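PDB 3KEY: protein STN1 from Saccharomyces cerevisiae, which takes part in telomere length regulation and end protection, and inhibits telomerase loading through its interaction with CDC13. Local coordinates for residues Thr38-Ala41 / Ser42-Gln46; Ser25-Tyr28 / Lys29-Glu32; Leu12-Leu15 / Gly16-Met19. All blocks are in the same frame, centred on the assembly; numbering follows the deposited sequence.

How the contacts relate
All three contacts lie in the first winged helix-turn-helix domain of this C-terminal fragment of STN1, and each is a local one along a helix or at its end. In chain order contact 3 closes helix 6-16, contact 2 turns from helix 24-28 into helix 31-47, and contact 1 lies further along helix 31-47. Contacts 2 and 3, centres about 12 Å apart, share an apolar seam: L27 CD1 meets L14 CD2 at 3.5 Å, L30 CD1 meets L17 CD2 at 3.7 Å, and the CB of E32 rests on I13. Contact 1 stands apart, its centre about 17 Å from that of contact 2 and 24 Å from that of contact 3.

Contact 1: Thr38-Ala41 / Ser42-Gln46; sequences TSLA and SFLFQ
With chi1 at 86°, S42 tucks OG between its own backbone N and carbonyl carbon and swings the hydroxyl back onto the carbonyl of S39, where OG donates to S39 O at 3.0 Å. L44, one turn on from L40, sets CG anti to its carbonyl carbon (chi1 -64°), which lays the branch point against L40. There L44 CG comes within 4.0 Å of L40 CD2, the two leucines crossing at a slant. The same L40 methyl touches F43 CD1 at 4.2 Å, approaching the ring obliquely. The main chain keeps the i to i+4 pattern of helix 31-47 in the first winged helix-turn-helix region: L44 N to L40 O at 3.0 Å, with the donor N in the carbonyl plane, and F45 N to A41 O at 2.9 Å. One side packs on helix 56-73, L40 on A63 and L67, A41 on E60.

S39 O marks a weaker turn, its helical bond from F43 N being stretched to 3.5 Å. The S42 hydroxyl adds a shorter bond to the same oxygen, which probably compensates in part for the long backbone one on an exposed face, while the L40 side chain carries the hydrocarbon contact to helix 56-73.

Contact 2: Ser25-Tyr28 / Lys29-Glu32; sequences SDLY and KLKE
The flat group of Y28 barely meets K29: the backbone N of K29 lies oblique to the phenol ring, 4.1 Å from CG, while Y28 CB is closer to the same N at 3.3 Å. CG stands anti to the tyrosine N (chi1 -170°), which carries the ring off the turn, where it makes an edge-to-face pair with F64 and its side chain also touches E60 and K61. The other flat side chain, the carboxylate of D26, lies near the K29 amine, OD1 4.5 Å from NZ, too far for a salt bridge, though the opposite charges probably still attract each other.

K29 reaches this place by running its chain extended back along the preceding turn. Its CG presses on S25 O at 3.1 Å, and CD and CE follow over the same oxygen. The backbone N of K29 is held loosely, by weak bonds to S25 O and to D26 O, the latter 3.3 Å long. A straighter bond follows at the next residue, where L30 N reaches L27 O at 3.1 Å with an N-H...O angle of 160°, although the donor sits well above the carbonyl plane. L30 then folds back over L27: its CB lies 3.4 Å from L27 O, and the CD1 methyls of the two leucines meet at 4.0 Å, the side chains crossing at about a right angle.

This short turn links two consecutive helices of the first winged helix-turn-helix region, 24-28 and 31-47, with L30 as the N-cap residue of the second. L27 is buried among L14 of helix 6-16, V33 of helix 31-47 and F64 of helix 56-73, and D26 N is bonded to S23 OG in strand 21-23.

Contact 3: Leu12-Leu15 / Gly16-Met19; sequences LILL and GLQM
G16 and L17 carry this contact, folding back on the last turn of helix 6-16, with L14 as the side-chain partner of L17. G16 N gives the last regular helical bond, to L12 O at 3.2 Å, the donor standing above the carbonyl plane; a weak second bond runs to I13 O. L17 N then turns to L14 O, also at 3.2 Å, from 68° out of the carbonyl plane, so the tighter i to i+3 pairing takes over as the helix ends. Its bond to I13 O is weak.

The side chain of L17 closes over the carbonyls of I13 and L14. With CG anti to its carbonyl carbon (chi1 -64°), it brings CG to 3.4 Å from I13 O and CB to 3.6 Å from L14 O, while CD1 touches L14 CD2 at 4.1 Å; the two leucines lie side by side and point the same way. Beyond them L14 packs on I77 and L92, and both leucines touch L89. An alanine in place of L17 is likely to open a gap beside L14 and leave the I13 carbonyl without its apolar cover.

Past L17 the chain is pinned locally, Q18 NE2 bonding G16 O at 3.1 Å, and K93 NZ gathers the carbonyl oxygens of L17 and M19. Q18 centres an inverse gamma turn. Together these steps end helix 6-16 and direct the chain into strand 21-23, an outer strand of the three-stranded antiparallel sheet it forms with strands 86-88 and 78-81, matching the passage from first helix to first strand in a winged helix-turn-helix domain.

Contact 1: Thr38-Ala41 / Ser42-Gln46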
loop_
_atom_site.group_PDB
_atom_site.type_symbol
_atom_site.label_atom_id
_atom_site.label_comp_id
_atom_site.label_asym_id
_atom_site.label_seq_id
_atom_site.Cartn_x
_atom_site.Cartn_y
_atom_site.Cartn_z
ATOM N N THR A 38 -3.820 -9.796 14.852
ATOM C CA THR A 38 -4.565 -10.892 15.459
ATOM C C THR A 38 -5.270 -11.718 14.379
ATOM O O THR A 38 -5.253 -12.951 14.413
ATOM C CB THR A 38 -5.600 -10.349 16.456
ATOM O OG1 THR A 38 -4.913 -9.622 17.482
ATOM C CG2 THR A 38 -6.408 -11.496 17.081
ATOM N N SER A 39 -5.874 -11.032 13.415
ATOM C CA SER A 39 -6.569 -11.713 12.328
ATOM C C SER A 39 -5.606 -12.599 11.527
ATOM O O SER A 39 -5.909 -13.763 11.236
ATOM C CB SER A 39 -7.234 -10.681 11.404
ATOM O OG SER A 39 -7.849 -11.311 10.292
ATOM N N LEU A 40 -4.438 -12.055 11.186
ATOM C CA LEU A 40 -3.437 -12.804 10.424
ATOM C C LEU A 40 -2.878 -13.957 11.263
ATOM O O LEU A 40 -2.571 -15.033 10.743
ATOM C CB LEU A 40 -2.278 -11.880 10.012
ATOM C CG LEU A 40 -1.517 -12.148 8.706
ATOM C CD1 LEU A 40 -0.203 -11.363 8.718
ATOM C CD2 LEU A 40 -1.230 -13.618 8.536
ATOM N N ALA A 41 -2.735 -13.721 12.561
ATOM C CA ALA A 41 -2.199 -14.742 13.452
ATOM C C ALA A 41 -3.103 -15.972 13.483
ATOM O O ALA A 41 -2.613 -17.111 13.543
ATOM C CB ALA A 41 -2.019 -14.175 14.865
ATOM N N SER A 42 -4.417 -15.754 13.431
ATOM C CA SER A 42 -5.340 -16.886 13.459
ATOM C C SER A 42 -5.148 -17.701 12.180
ATOM O O SER A 42 -5.338 -18.913 12.178
ATOM C CB SER A 42 -6.794 -16.419 13.606
ATOM O OG SER A 42 -7.373 -16.104 12.360
ATOM N N PHE A 43 -4.757 -17.038 11.092
ATOM C CA PHE A 43 -4.502 -17.752 9.850
ATOM C C PHE A 43 -3.217 -18.566 10.016
ATOM O O PHE A 43 -3.153 -19.730 9.605
ATOM C CB PHE A 43 -4.354 -16.784 8.669
ATOM C CG PHE A 43 -3.867 -17.445 7.396
ATOM C CD1 PHE A 43 -2.541 -17.301 6.981
ATOM C CD2 PHE A 43 -4.723 -18.234 6.634
ATOM C CE1 PHE A 43 -2.076 -17.939 5.823
ATOM C CE2 PHE A 43 -4.270 -18.878 5.475
ATOM C CZ PHE A 43 -2.942 -18.730 5.070
ATOM N N LEU A 44 -2.198 -17.964 10.629
ATOM C CA LEU A 44 -0.928 -18.664 10.834
ATOM C C LEU A 44 -1.105 -19.883 11.744
ATOM O O LEU A 44 -0.444 -20.907 11.557
ATOM C CB LEU A 44 0.138 -17.718 11.423
ATOM C CG LEU A 44 0.588 -16.533 10.552
ATOM C CD1 LEU A 44 1.722 -15.792 11.252
ATOM C CD2 LEU A 44 1.045 -17.029 9.183
ATOM N N PHE A 45 -1.992 -19.777 12.731
ATOM C CA PHE A 45 -2.238 -20.905 13.624
ATOM C C PHE A 45 -2.741 -22.111 12.826
ATOM O O PHE A 45 -2.282 -23.239 13.032
ATOM C CB PHE A 45 -3.274 -20.539 14.690
ATOM C CG PHE A 45 -3.600 -21.671 15.630
ATOM C CD1 PHE A 45 -2.785 -21.942 16.721
ATOM C CD2 PHE A 45 -4.704 -22.484 15.401
ATOM C CE1 PHE A 45 -3.068 -23.014 17.576
ATOM C CE2 PHE A 45 -4.995 -23.554 16.245
ATOM C CZ PHE A 45 -4.173 -23.817 17.335
ATOM N N GLN A 46 -3.678 -21.872 11.910
ATOM C CA GLN A 46 -4.238 -22.945 11.092
ATOM C C GLN A 46 -3.203 -23.554 10.167
ATOM O O GLN A 46 -3.250 -24.751 9.884
ATOM C CB GLN A 46 -5.397 -22.441 10.225
ATOM C CG GLN A 46 -6.437 -21.626 10.959
ATOM C CD GLN A 46 -7.823 -21.757 10.342
ATOM O OE1 GLN A 46 -7.966 -21.889 9.123
ATOM N NE2 GLN A 46 -8.854 -21.710 11.185
#

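Contact 2: Ser25-Tyr28 / Lys29-Glu32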
loop_
_atom_site.group_PDB
_atom_site.type_symbol
_atom_site.label_atom_id
_atom_site.label_comp_id
_atom_site.label_asym_id
_atom_site.label_seq_id
_atom_site.Cartn_x
_atom_site.Cartn_y
_atom_site.Cartn_z
ATOM N N SER A 25 8.213 -1.055 17.740
ATOM C CA SER A 25 7.476 -1.243 18.989
ATOM C C SER A 25 6.285 -0.301 19.140
ATOM O O SER A 25 5.238 -0.703 19.651
ATOM C CB SER A 25 8.414 -1.110 20.203
ATOM O OG SER A 25 8.984 0.182 20.293
ATOM N N ASP A 26 6.427 0.946 18.702
ATOM C CA ASP A 26 5.308 1.877 18.798
ATOM C C ASP A 26 4.208 1.485 17.827
ATOM O O ASP A 26 3.023 1.627 18.129
ATOM C CB ASP A 26 5.749 3.311 18.508
ATOM C CG ASP A 26 6.535 3.924 19.656
ATOM O OD1 ASP A 26 6.486 3.373 20.776
ATOM O OD2 ASP A 26 7.190 4.964 19.447
ATOM N N LEU A 27 4.603 0.985 16.659
ATOM C CA LEU A 27 3.640 0.584 15.643
ATOM C C LEU A 27 2.796 -0.599 16.118
ATOM O O LEU A 27 1.574 -0.613 15.957
ATOM C CB LEU A 27 4.366 0.211 14.346
ATOM C CG LEU A 27 3.480 -0.248 13.180
ATOM C CD1 LEU A 27 2.519 0.865 12.802
ATOM C CD2 LEU A 27 4.353 -0.638 11.985
ATOM N N TYR A 28 3.467 -1.582 16.708
ATOM C CA TYR A 28 2.818 -2.790 17.202
ATOM C C TYR A 28 1.825 -2.522 18.332
ATOM O O TYR A 28 0.931 -3.331 18.578
ATOM C CB TYR A 28 3.884 -3.774 17.674
ATOM C CG TYR A 28 3.365 -5.153 18.000
ATOM C CD1 TYR A 28 3.047 -5.514 19.312
ATOM C CD2 TYR A 28 3.236 -6.114 17.003
ATOM C CE1 TYR A 28 2.617 -6.812 19.619
ATOM C CE2 TYR A 28 2.808 -7.408 17.296
ATOM C CZ TYR A 28 2.506 -7.750 18.604
ATOM O OH TYR A 28 2.122 -9.034 18.891
ATOM N N LYS A 29 1.976 -1.387 19.008
ATOM C CA LYS A 29 1.086 -1.027 20.108
ATOM C C LYS A 29 -0.224 -0.371 19.657
ATOM O O LYS A 29 -1.143 -0.202 20.461
ATOM C CB LYS A 29 1.806 -0.088 21.087
ATOM C CG LYS A 29 2.968 -0.731 21.825
ATOM C CD LYS A 29 3.648 0.266 22.749
ATOM C CE LYS A 29 4.859 -0.353 23.440
ATOM N NZ LYS A 29 5.593 0.644 24.274
ATOM N N LEU A 30 -0.308 0.009 18.386
ATOM C CA LEU A 30 -1.520 0.643 17.873
ATOM C C LEU A 30 -2.680 -0.343 17.798
ATOM O O LEU A 30 -2.529 -1.469 17.306
ATOM C CB LEU A 30 -1.264 1.254 16.491
ATOM C CG LEU A 30 -0.267 2.420 16.467
ATOM C CD1 LEU A 30 -0.092 2.929 15.043
ATOM C CD2 LEU A 30 -0.774 3.538 17.367
ATOM N N LYS A 31 -3.837 0.089 18.292
ATOM C CA LYS A 31 -5.038 -0.746 18.306
ATOM C C LYS A 31 -5.347 -1.307 16.928
ATOM O O LYS A 31 -5.512 -2.518 16.765
ATOM C CB LYS A 31 -6.242 0.052 18.821
ATOM C CG LYS A 31 -7.500 -0.787 19.002
ATOM C CD LYS A 31 -8.646 0.015 19.607
ATOM C CE LYS A 31 -9.849 -0.886 19.888
ATOM N NZ LYS A 31 -10.992 -0.162 20.524
ATOM N N GLU A 32 -5.424 -0.422 15.938
ATOM C CA GLU A 32 -5.706 -0.828 14.567
ATOM C C GLU A 32 -4.724 -1.889 14.075
ATOM O O GLU A 32 -5.110 -2.816 13.358
ATOM C CB GLU A 32 -5.664 0.385 13.631
ATOM C CG GLU A 32 -7.007 1.073 13.439
ATOM C CD GLU A 32 -6.945 2.194 12.412
ATOM O OE1 GLU A 32 -6.322 3.240 12.705
ATOM O OE2 GLU A 32 -7.510 2.029 11.306
#

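Contact 3: Leu12-Leu15 / Gly16-Met19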
loop_
_atom_site.group_PDB
_atom_site.type_symbol
_atom_site.label_atom_id
_atom_site.label_comp_id
_atom_site.label_asym_id
_atom_site.label_seq_id
_atom_site.Cartn_x
_atom_site.Cartn_y
_atom_site.Cartn_z
ATOM N N LEU A 12 -2.616 1.269 4.835
ATOM C CA LEU A 12 -3.516 2.400 5.061
ATOM C C LEU A 12 -3.369 2.999 6.456
ATOM O O LEU A 12 -3.562 4.201 6.646
ATOM C CB LEU A 12 -4.976 1.981 4.834
ATOM C CG LEU A 12 -5.372 1.658 3.390
ATOM C CD1 LEU A 12 -6.841 1.264 3.351
ATOM C CD2 LEU A 12 -5.123 2.864 2.494
ATOM N N ILE A 13 -3.038 2.167 7.435
ATOM C CA ILE A 13 -2.855 2.653 8.797
ATOM C C ILE A 13 -1.601 3.532 8.816
ATOM O O ILE A 13 -1.612 4.652 9.337
ATOM C CB ILE A 13 -2.692 1.475 9.783
ATOM C CG1 ILE A 13 -4.007 0.685 9.856
ATOM C CG2 ILE A 13 -2.262 1.990 11.151
ATOM C CD1 ILE A 13 -3.958 -0.544 10.748
ATOM N N LEU A 14 -0.526 3.025 8.222
ATOM C CA LEU A 14 0.729 3.765 8.166
ATOM C C LEU A 14 0.547 5.097 7.445
ATOM O O LEU A 14 1.057 6.125 7.887
ATOM C CB LEU A 14 1.800 2.924 7.468
ATOM C CG LEU A 14 2.170 1.663 8.250
ATOM C CD1 LEU A 14 3.126 0.800 7.455
ATOM C CD2 LEU A 14 2.790 2.066 9.569
ATOM N N LEU A 15 -0.198 5.081 6.347
ATOM C CA LEU A 15 -0.437 6.297 5.580
ATOM C C LEU A 15 -1.136 7.368 6.422
ATOM O O LEU A 15 -0.812 8.551 6.318
ATOM C CB LEU A 15 -1.280 5.981 4.342
ATOM C CG LEU A 15 -1.603 7.165 3.422
ATOM C CD1 LEU A 15 -0.322 7.708 2.801
ATOM C CD2 LEU A 15 -2.569 6.719 2.331
ATOM N N GLY A 16 -2.078 6.943 7.262
ATOM C CA GLY A 16 -2.818 7.873 8.099
ATOM C C GLY A 16 -2.108 8.423 9.327
ATOM O O GLY A 16 -2.552 9.422 9.893
ATOM N N LEU A 17 -1.016 7.794 9.751
ATOM C CA LEU A 17 -0.289 8.269 10.927
ATOM C C LEU A 17 0.273 9.664 10.685
ATOM O O LEU A 17 0.884 9.923 9.650
ATOM C CB LEU A 17 0.865 7.322 11.273
ATOM C CG LEU A 17 0.512 5.895 11.689
ATOM C CD1 LEU A 17 1.792 5.143 12.048
ATOM C CD2 LEU A 17 -0.442 5.929 12.874
ATOM N N GLN A 18 0.080 10.562 11.641
ATOM C CA GLN A 18 0.587 11.920 11.485
ATOM C C GLN A 18 2.032 12.034 11.959
ATOM O O GLN A 18 2.320 12.687 12.964
ATOM C CB GLN A 18 -0.309 12.903 12.240
ATOM C CG GLN A 18 -1.727 12.972 11.691
ATOM C CD GLN A 18 -1.750 13.312 10.214
ATOM O OE1 GLN A 18 -1.249 14.359 9.800
ATOM N NE2 GLN A 18 -2.330 12.427 9.408
ATOM N N MET A 19 2.929 11.395 11.211
ATOM C CA MET A 19 4.356 11.381 11.519
ATOM C C MET A 19 5.152 10.901 10.312
ATOM O O MET A 19 4.601 10.280 9.405
ATOM C CB MET A 19 4.624 10.460 12.716
ATOM C CG MET A 19 3.966 9.094 12.594
ATOM S SD MET A 19 3.972 8.159 14.137
ATOM C CE MET A 19 2.350 8.583 14.784
#